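Local coordinates for SspB protein (Streptomyces clavuligerus, PDB 6JUF), which probably acts as a metal-dependent DNase in the phosphorothioation-sensing Ssp system that defends bacteria against phages, at residues 130-142 with 259-271. Residues are numbered along the deposited sequence; the frame is centred on the assembly and turned at random.
Sequences SWYVAFHLAPFSR and NEPGAPGRAFRIR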
ATOM      1  N   SER B 130      -6.123  13.900 -18.114  1.00  8.71           N
ATOM      2  CA  SER B 130      -6.760  14.604 -16.971  1.00  7.36           C
ATOM      3  C   SER B 130      -5.764  14.871 -15.870  1.00  8.45           C
ATOM      4  O   SER B 130      -5.756  15.961 -15.254  1.00  8.73           O
ATOM      5  CB  SER B 130      -8.007  13.893 -16.445  1.00  7.29           C
ATOM      6  OG  SER B 130      -9.048  14.016 -17.396  1.00  8.87           O
ATOM      7  N   TRP B 131      -4.925  13.872 -15.618  1.00  7.29           N
ATOM      8  CA  TRP B 131      -3.821  14.064 -14.640  1.00  7.48           C
ATOM      9  C   TRP B 131      -2.836  15.111 -15.089  1.00  9.95           C
ATOM     10  O   TRP B 131      -2.378  15.942 -14.278  1.00  8.24           O
ATOM     11  CB  TRP B 131      -3.046  12.746 -14.474  1.00  8.54           C
ATOM     12  CG  TRP B 131      -3.684  11.766 -13.479  1.00  8.45           C
ATOM     13  CD1 TRP B 131      -3.155  11.402 -12.267  1.00  7.93           C
ATOM     14  CD2 TRP B 131      -4.898  10.949 -13.651  1.00  6.96           C
ATOM     15  NE1 TRP B 131      -3.930  10.424 -11.652  1.00  7.11           N
ATOM     16  CE2 TRP B 131      -5.022  10.138 -12.448  1.00  8.39           C
ATOM     17  CE3 TRP B 131      -5.871  10.804 -14.671  1.00  6.95           C
ATOM     18  CZ2 TRP B 131      -6.083   9.242 -12.262  1.00  7.29           C
ATOM     19  CZ3 TRP B 131      -6.936   9.931 -14.471  1.00  8.49           C
ATOM     20  CH2 TRP B 131      -7.067   9.179 -13.296  1.00  6.88           C
ATOM     21  N   TYR B 132      -2.466  15.060 -16.361  1.00  9.53           N
ATOM     22  CA  TYR B 132      -1.565  16.079 -16.937  1.00  9.23           C
ATOM     23  C   TYR B 132      -2.150  17.513 -16.777  1.00 10.29           C
ATOM     24  O   TYR B 132      -1.465  18.410 -16.320  1.00  9.73           O
ATOM     25  CB  TYR B 132      -1.206  15.762 -18.415  1.00  7.88           C
ATOM     26  CG  TYR B 132      -0.106  16.692 -18.869  1.00  9.25           C
ATOM     27  CD1 TYR B 132      -0.403  17.954 -19.417  1.00  9.62           C
ATOM     28  CD2 TYR B 132       1.237  16.294 -18.796  1.00  9.40           C
ATOM     29  CE1 TYR B 132       0.622  18.800 -19.828  1.00 12.30           C
ATOM     30  CE2 TYR B 132       2.263  17.156 -19.180  1.00 11.43           C
ATOM     31  CZ  TYR B 132       1.945  18.397 -19.667  1.00 13.64           C
ATOM     32  OH  TYR B 132       2.947  19.227 -20.060  1.00 14.39           O
ATOM     33  N   VAL B 133      -3.429  17.721 -17.084  1.00  9.80           N
ATOM     34  CA  VAL B 133      -4.041  19.051 -16.851  1.00  9.13           C
ATOM     35  C   VAL B 133      -3.951  19.398 -15.360  1.00  9.15           C
ATOM     36  O   VAL B 133      -3.546  20.497 -14.994  1.00 10.73           O
ATOM     37  CB  VAL B 133      -5.534  19.079 -17.290  1.00  7.95           C
ATOM     38  CG1 VAL B 133      -6.141  20.472 -16.933  1.00  9.04           C
ATOM     39  CG2 VAL B 133      -5.634  18.854 -18.800  1.00 11.23           C
ATOM     40  N   ALA B 134      -4.367  18.457 -14.479  1.00  8.93           N
ATOM     41  CA  ALA B 134      -4.492  18.742 -13.032  1.00  7.53           C
ATOM     42  C   ALA B 134      -3.149  19.183 -12.464  1.00  8.95           C
ATOM     43  O   ALA B 134      -3.066  20.138 -11.721  1.00 10.49           O
ATOM     44  CB  ALA B 134      -5.043  17.536 -12.227  1.00  8.31           C
ATOM     45  N   PHE B 135      -2.094  18.456 -12.810  1.00  8.89           N
ATOM     46  CA  PHE B 135      -0.757  18.803 -12.278  1.00  8.57           C
ATOM     47  C   PHE B 135      -0.075  19.925 -13.031  1.00 10.04           C
ATOM     48  O   PHE B 135       0.615  20.755 -12.355  1.00 11.03           O
ATOM     49  CB  PHE B 135       0.146  17.571 -12.213  1.00  9.67           C
ATOM     50  CG  PHE B 135      -0.197  16.663 -11.060  1.00  7.82           C
ATOM     51  CD1 PHE B 135       0.487  16.782  -9.863  1.00 10.63           C
ATOM     52  CD2 PHE B 135      -1.229  15.722 -11.161  1.00 10.44           C
ATOM     53  CE1 PHE B 135       0.172  15.962  -8.766  1.00 12.12           C
ATOM     54  CE2 PHE B 135      -1.529  14.892 -10.073  1.00  8.82           C
ATOM     55  CZ  PHE B 135      -0.885  15.041  -8.867  1.00  7.90           C
ATOM     56  N   HIS B 136      -0.186  19.969 -14.366  1.00 10.42           N
ATOM     57  CA  HIS B 136       0.712  20.832 -15.163  1.00 10.66           C
ATOM     58  C   HIS B 136       0.059  22.023 -15.839  1.00 11.79           C
ATOM     59  O   HIS B 136       0.752  22.970 -16.181  1.00 12.55           O
ATOM     60  CB  HIS B 136       1.402  19.963 -16.214  1.00 10.01           C
ATOM     61  CG  HIS B 136       2.377  18.979 -15.604  1.00 10.23           C
ATOM     62  ND1 HIS B 136       3.421  19.384 -14.867  1.00 11.69           N
ATOM     63  CD2 HIS B 136       2.471  17.605 -15.697  1.00 10.33           C
ATOM     64  CE1 HIS B 136       4.142  18.328 -14.443  1.00 12.60           C
ATOM     65  NE2 HIS B 136       3.566  17.215 -14.953  1.00 11.80           N
ATOM     66  N   LEU B 137      -1.258  21.978 -16.059  1.00  9.79           N
ATOM     67  CA  LEU B 137      -1.935  23.058 -16.868  1.00 11.81           C
ATOM     68  C   LEU B 137      -2.963  23.895 -16.116  1.00 12.96           C
ATOM     69  O   LEU B 137      -3.219  25.039 -16.487  1.00 14.80           O
ATOM     70  CB  LEU B 137      -2.573  22.489 -18.143  1.00 12.50           C
ATOM     71  CG  LEU B 137      -1.583  21.822 -19.132  1.00 13.36           C
ATOM     72  CD1 LEU B 137      -2.288  21.236 -20.350  1.00 14.99           C
ATOM     73  CD2 LEU B 137      -0.569  22.795 -19.642  1.00 15.37           C
ATOM     74  N   ALA B 138      -3.488  23.374 -15.024  1.00 10.11           N
ATOM     75  CA  ALA B 138      -4.520  24.111 -14.273  1.00 11.32           C
ATOM     76  C   ALA B 138      -3.942  25.371 -13.668  1.00 11.38           C
ATOM     77  O   ALA B 138      -2.796  25.347 -13.194  1.00 11.89           O
ATOM     78  CB  ALA B 138      -5.146  23.244 -13.156  1.00 14.39           C
ATOM     79  N   PRO B 139      -4.699  26.470 -13.681  1.00 12.58           N
ATOM     80  CA  PRO B 139      -4.099  27.744 -13.187  1.00 12.94           C
ATOM     81  C   PRO B 139      -4.194  27.833 -11.637  1.00 11.46           C
ATOM     82  O   PRO B 139      -3.681  28.746 -11.039  1.00 11.29           O
ATOM     83  CB  PRO B 139      -4.983  28.809 -13.827  1.00 15.04           C
ATOM     84  CG  PRO B 139      -6.309  28.131 -13.957  1.00 14.08           C
ATOM     85  CD  PRO B 139      -6.014  26.666 -14.270  1.00 12.33           C
ATOM     86  N   PHE B 140      -4.888  26.888 -10.997  1.00 13.39           N
ATOM     87  CA  PHE B 140      -5.143  26.893  -9.550  1.00 12.00           C
ATOM     88  C   PHE B 140      -4.664  25.585  -8.911  1.00 14.89           C
ATOM     89  O   PHE B 140      -4.534  24.562  -9.591  1.00 17.00           O
ATOM     90  CB  PHE B 140      -6.654  27.185  -9.207  1.00 16.46           C
ATOM     91  CG  PHE B 140      -7.637  26.383 -10.040  1.00 16.98           C
ATOM     92  CD1 PHE B 140      -8.417  26.999 -11.004  1.00 20.48           C
ATOM     93  CD2 PHE B 140      -7.725  24.979  -9.891  1.00 18.93           C
ATOM     94  CE1 PHE B 140      -9.284  26.256 -11.795  1.00 22.27           C
ATOM     95  CE2 PHE B 140      -8.608  24.229 -10.684  1.00 18.91           C
ATOM     96  CZ  PHE B 140      -9.381  24.892 -11.637  1.00 17.01           C
ATOM     97  N   SER B 141      -4.391  25.637  -7.616  1.00 12.74           N
ATOM     98  CA  SER B 141      -4.030  24.446  -6.811  1.00 12.66           C
ATOM     99  C   SER B 141      -5.109  24.047  -5.853  1.00 12.89           C
ATOM    100  O   SER B 141      -5.069  22.909  -5.318  1.00 15.00           O
ATOM    101  CB  SER B 141      -2.722  24.669  -6.024  1.00 13.76           C
ATOM    102  OG  SER B 141      -1.615  24.534  -6.915  1.00 20.75           O
ATOM    103  N   ARG B 142      -6.059  24.941  -5.588  1.00 12.74           N
ATOM    104  CA  ARG B 142      -7.214  24.634  -4.744  1.00 13.99           C
ATOM    105  C   ARG B 142      -8.483  24.701  -5.594  1.00 14.19           C
ATOM    106  O   ARG B 142      -8.668  25.605  -6.387  1.00 17.68           O
ATOM    107  CB  ARG B 142      -7.262  25.591  -3.539  1.00 14.14           C
ATOM    108  CG  ARG B 142      -8.484  25.355  -2.690  1.00 20.08           C
ATOM    109  CD  ARG B 142      -8.852  26.577  -1.909  1.00 29.63           C
ATOM    110  NE  ARG B 142      -8.611  26.348  -0.504  1.00 37.00           N
ATOM    111  CZ  ARG B 142      -9.417  26.795   0.460  1.00 50.18           C
ATOM    112  NH1 ARG B 142     -10.541  27.481   0.159  1.00 46.06           N
ATOM    113  NH2 ARG B 142      -9.117  26.530   1.727  1.00 53.82           N
ATOM    114  N   ASN B 259       9.211  25.379 -12.755  1.00 12.92           N
ATOM    115  CA  ASN B 259       7.956  26.033 -13.164  1.00 15.57           C
ATOM    116  C   ASN B 259       7.293  25.575 -14.473  1.00 13.51           C
ATOM    117  O   ASN B 259       6.096  25.872 -14.698  1.00 14.29           O
ATOM    118  CB  ASN B 259       8.190  27.536 -13.254  1.00 15.28           C
ATOM    119  CG  ASN B 259       8.642  28.110 -11.932  1.00 22.21           C
ATOM    120  OD1 ASN B 259       8.011  27.913 -10.930  1.00 28.21           O
ATOM    121  ND2 ASN B 259       9.766  28.777 -11.926  1.00 32.71           N
ATOM    122  N   GLU B 260       8.068  24.971 -15.374  1.00 16.03           N
ATOM    123  CA  GLU B 260       7.581  24.644 -16.697  1.00 15.38           C
ATOM    124  C   GLU B 260       6.548  23.523 -16.584  1.00 15.04           C
ATOM    125  O   GLU B 260       6.788  22.539 -15.888  1.00 14.22           O
ATOM    126  CB  GLU B 260       8.715  24.195 -17.608  1.00 14.43           C
ATOM    127  CG  GLU B 260       8.400  24.132 -19.090  1.00 15.90           C
ATOM    128  CD  GLU B 260       9.670  24.149 -19.902  1.00 19.78           C
ATOM    129  OE1 GLU B 260      10.187  25.253 -20.167  1.00 22.89           O
ATOM    130  OE2 GLU B 260      10.151  23.064 -20.248  1.00 17.89           O
ATOM    131  N   PRO B 261       5.417  23.653 -17.230  1.00 12.45           N
ATOM    132  CA  PRO B 261       4.482  22.528 -17.287  1.00 13.67           C
ATOM    133  C   PRO B 261       5.178  21.287 -17.825  1.00 13.54           C
ATOM    134  O   PRO B 261       5.854  21.298 -18.850  1.00 14.15           O
ATOM    135  CB  PRO B 261       3.356  23.044 -18.222  1.00 14.94           C
ATOM    136  CG  PRO B 261       3.356  24.515 -17.901  1.00 15.96           C
ATOM    137  CD  PRO B 261       4.828  24.899 -17.756  1.00 16.73           C
ATOM    138  N   GLY B 262       5.018  20.184 -17.103  1.00 11.86           N
ATOM    139  CA  GLY B 262       5.625  18.884 -17.450  1.00 13.44           C
ATOM    140  C   GLY B 262       6.833  18.533 -16.589  1.00 11.88           C
ATOM    141  O   GLY B 262       7.247  17.356 -16.513  1.00 11.39           O
ATOM    142  N   ALA B 263       7.434  19.545 -15.962  1.00 11.91           N
ATOM    143  CA  ALA B 263       8.735  19.360 -15.320  1.00 10.50           C
ATOM    144  C   ALA B 263       8.540  18.936 -13.846  1.00 11.12           C
ATOM    145  O   ALA B 263       7.398  18.904 -13.353  1.00  9.30           O
ATOM    146  CB  ALA B 263       9.585  20.640 -15.488  1.00 12.86           C
ATOM    147  N   PRO B 264       9.603  18.603 -13.125  1.00  9.21           N
ATOM    148  CA  PRO B 264       9.462  18.041 -11.797  1.00  8.97           C
ATOM    149  C   PRO B 264       8.851  18.968 -10.745  1.00  9.68           C
ATOM    150  O   PRO B 264       8.198  18.481  -9.805  1.00  9.07           O
ATOM    151  CB  PRO B 264      10.916  17.693 -11.397  1.00 10.45           C
ATOM    152  CG  PRO B 264      11.553  17.418 -12.716  1.00 10.87           C
ATOM    153  CD  PRO B 264      10.967  18.440 -13.659  1.00 11.49           C
ATOM    154  N   GLY B 265       9.029  20.295 -10.881  1.00 10.09           N
ATOM    155  CA  GLY B 265       8.442  21.171  -9.923  1.00 11.05           C
ATOM    156  C   GLY B 265       6.925  21.025  -9.860  1.00 10.66           C
ATOM    157  O   GLY B 265       6.336  20.902  -8.778  1.00  9.39           O
ATOM    158  N   ARG B 266       6.265  21.061 -10.986  1.00 10.58           N
ATOM    159  CA  ARG B 266       4.806  20.891 -11.027  1.00 10.86           C
ATOM    160  C   ARG B 266       4.393  19.428 -10.822  1.00 10.21           C
ATOM    161  O   ARG B 266       3.284  19.190 -10.333  1.00 10.65           O
ATOM    162  CB  ARG B 266       4.227  21.435 -12.331  1.00 12.93           C
ATOM    163  CG  ARG B 266       3.921  22.938 -12.301  1.00 15.91           C
ATOM    164  CD  ARG B 266       2.384  22.986 -12.325  1.00 23.03           C
ATOM    165  NE  ARG B 266       2.012  24.236 -12.867  1.00 23.20           N
ATOM    166  CZ  ARG B 266       0.820  24.576 -13.222  1.00 15.77           C
ATOM    167  NH1 ARG B 266      -0.236  23.731 -13.055  1.00 12.58           N
ATOM    168  NH2 ARG B 266       0.690  25.790 -13.662  1.00 20.80           N
ATOM    169  N   ALA B 267       5.246  18.478 -11.177  1.00  9.72           N
ATOM    170  CA  ALA B 267       4.833  17.073 -11.055  1.00  8.94           C
ATOM    171  C   ALA B 267       4.890  16.628  -9.591  1.00 10.14           C
ATOM    172  O   ALA B 267       4.003  15.938  -9.100  1.00  9.05           O
ATOM    173  CB  ALA B 267       5.731  16.125 -11.901  1.00  9.58           C
ATOM    174  N   PHE B 268       5.929  17.049  -8.916  1.00  8.96           N
ATOM    175  CA  PHE B 268       6.137  16.655  -7.517  1.00  8.76           C
ATOM    176  C   PHE B 268       5.658  17.709  -6.531  1.00  9.88           C
ATOM    177  O   PHE B 268       5.711  17.472  -5.322  1.00  9.00           O
ATOM    178  CB  PHE B 268       7.614  16.302  -7.233  1.00  7.58           C
ATOM    179  CG  PHE B 268       8.168  15.172  -8.099  1.00  9.20           C
ATOM    180  CD1 PHE B 268       7.360  14.064  -8.436  1.00  9.48           C
ATOM    181  CD2 PHE B 268       9.507  15.142  -8.433  1.00  9.36           C
ATOM    182  CE1 PHE B 268       7.892  12.966  -9.141  1.00 10.71           C
ATOM    183  CE2 PHE B 268      10.053  14.050  -9.140  1.00  9.49           C
ATOM    184  CZ  PHE B 268       9.248  12.952  -9.465  1.00  9.09           C
ATOM    185  N   ARG B 269       5.283  18.881  -7.028  1.00 11.70           N
ATOM    186  CA  ARG B 269       4.814  20.005  -6.204  1.00 13.28           C
ATOM    187  C   ARG B 269       5.899  20.357  -5.182  1.00 10.83           C
ATOM    188  O   ARG B 269       5.672  20.345  -3.962  1.00 10.88           O
ATOM    189  CB  ARG B 269       3.391  19.742  -5.628  1.00 13.45           C
ATOM    190  CG  ARG B 269       2.295  19.718  -6.718  1.00 13.37           C
ATOM    191  CD  ARG B 269       2.477  20.862  -7.726  1.00 13.99           C
ATOM    192  NE  ARG B 269       1.518  20.853  -8.857  1.00 16.47           N
ATOM    193  CZ  ARG B 269       0.355  21.482  -8.830  1.00 14.59           C
ATOM    194  NH1 ARG B 269       0.001  22.135  -7.712  1.00 16.88           N
ATOM    195  NH2 ARG B 269      -0.459  21.429  -9.886  1.00 15.10           N
ATOM    196  N   ILE B 270       7.107  20.568  -5.690  1.00 11.90           N
ATOM    197  CA  ILE B 270       8.258  21.013  -4.873  1.00 12.55           C
ATOM    198  C   ILE B 270       8.781  22.341  -5.387  1.00 11.81           C
ATOM    199  O   ILE B 270       8.598  22.674  -6.551  1.00 15.80           O
ATOM    200  CB  ILE B 270       9.374  19.945  -4.832  1.00 12.79           C
ATOM    201  CG1 ILE B 270       9.847  19.612  -6.276  1.00 13.71           C
ATOM    202  CG2 ILE B 270       8.831  18.727  -4.040  1.00 14.63           C
ATOM    203  CD1 ILE B 270      11.028  18.639  -6.321  1.00 16.75           C
ATOM    204  N   ARG B 271       9.390  23.108  -4.475  1.00 14.93           N
ATOM    205  CA  ARG B 271       9.927  24.430  -4.775  1.00 16.51           C
ATOM    206  C   ARG B 271      11.275  24.383  -5.493  1.00 14.77           C
ATOM    207  O   ARG B 271      11.987  23.395  -5.383  1.00 13.38           O
ATOM    208  CB  ARG B 271      10.073  25.203  -3.465  1.00 18.50           C
ATOM    209  CG  ARG B 271       8.727  25.455  -2.818  1.00 25.60           C
ATOM    210  CD  ARG B 271       8.787  26.536  -1.755  1.00 34.70           C
ATOM    211  NE  ARG B 271       7.775  26.312  -0.711  1.00 49.07           N
ATOM    212  CZ  ARG B 271       6.450  26.359  -0.878  1.00 46.15           C
ATOM    213  NH1 ARG B 271       5.906  26.618  -2.067  1.00 46.52           N
ATOM    214  NH2 ARG B 271       5.651  26.136   0.157  1.00 47.92           N
TER
HETATM  215  O   HOH W   1      -3.038  22.324 -10.003  1.00 20.24           O
HETATM  216  O   HOH W   2       5.502  15.324 -15.486  1.00 12.41           O
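Helix 130-137, where the CA of His-136 neighbours that of Pro-261, and the short helix 264-268 run 113° apart, their axes 8.5 Å from each other at closest approach. The ring of His-136 lies against the type II turn from Glu-260 to Ala-263. Its CG sits beside the backbone N and anti to the carbonyl carbon (chi1 -68°), which lays one ring face under Gly-262, whose CA stands 3.4 Å from the ring centroid in a CH-pi contact. CB of Phe-135 covers the rim of the opposite face, CB of Ala-267 packs 3.7 Å from CE1 of His-136, and a water bridges His-136 NE2 to Gly-262 O. Leu-137 CD2 touches Pro-261 CB, the two side chains crossing at about a right angle.

From 259-271, Arg-266 and Arg-269 reach the last part of helix 130-137 and the loop after it. Arg-266, bent at chi2 (-110°), passes the His-136 ring in the opposite direction and sends NH1 to Ala-138 O (3.0 Å), on a lone pair in the carbonyl plane; His-136 O lies over the guanidinium face. Arg-269 gives NH1 to Ser-141 OG (3.0 Å), while its NE returns to Arg-266 O (2.8 Å), almost in the guanidinium plane, fixing the group's rotation. Arg-269 NH2 donates to a water that in turn donates to Ala-134 O and Phe-140 O. Beyond the pair, Phe-135 meets His-114 and Tyr-180 edge-to-face.

The guanidinium groups thus supply donors to Ala-138 O directly and to Ala-134 O through water; their positive charge would be expected to suit the negative end of the helix dipole, and they join two distant parts of the DUF4007 chain.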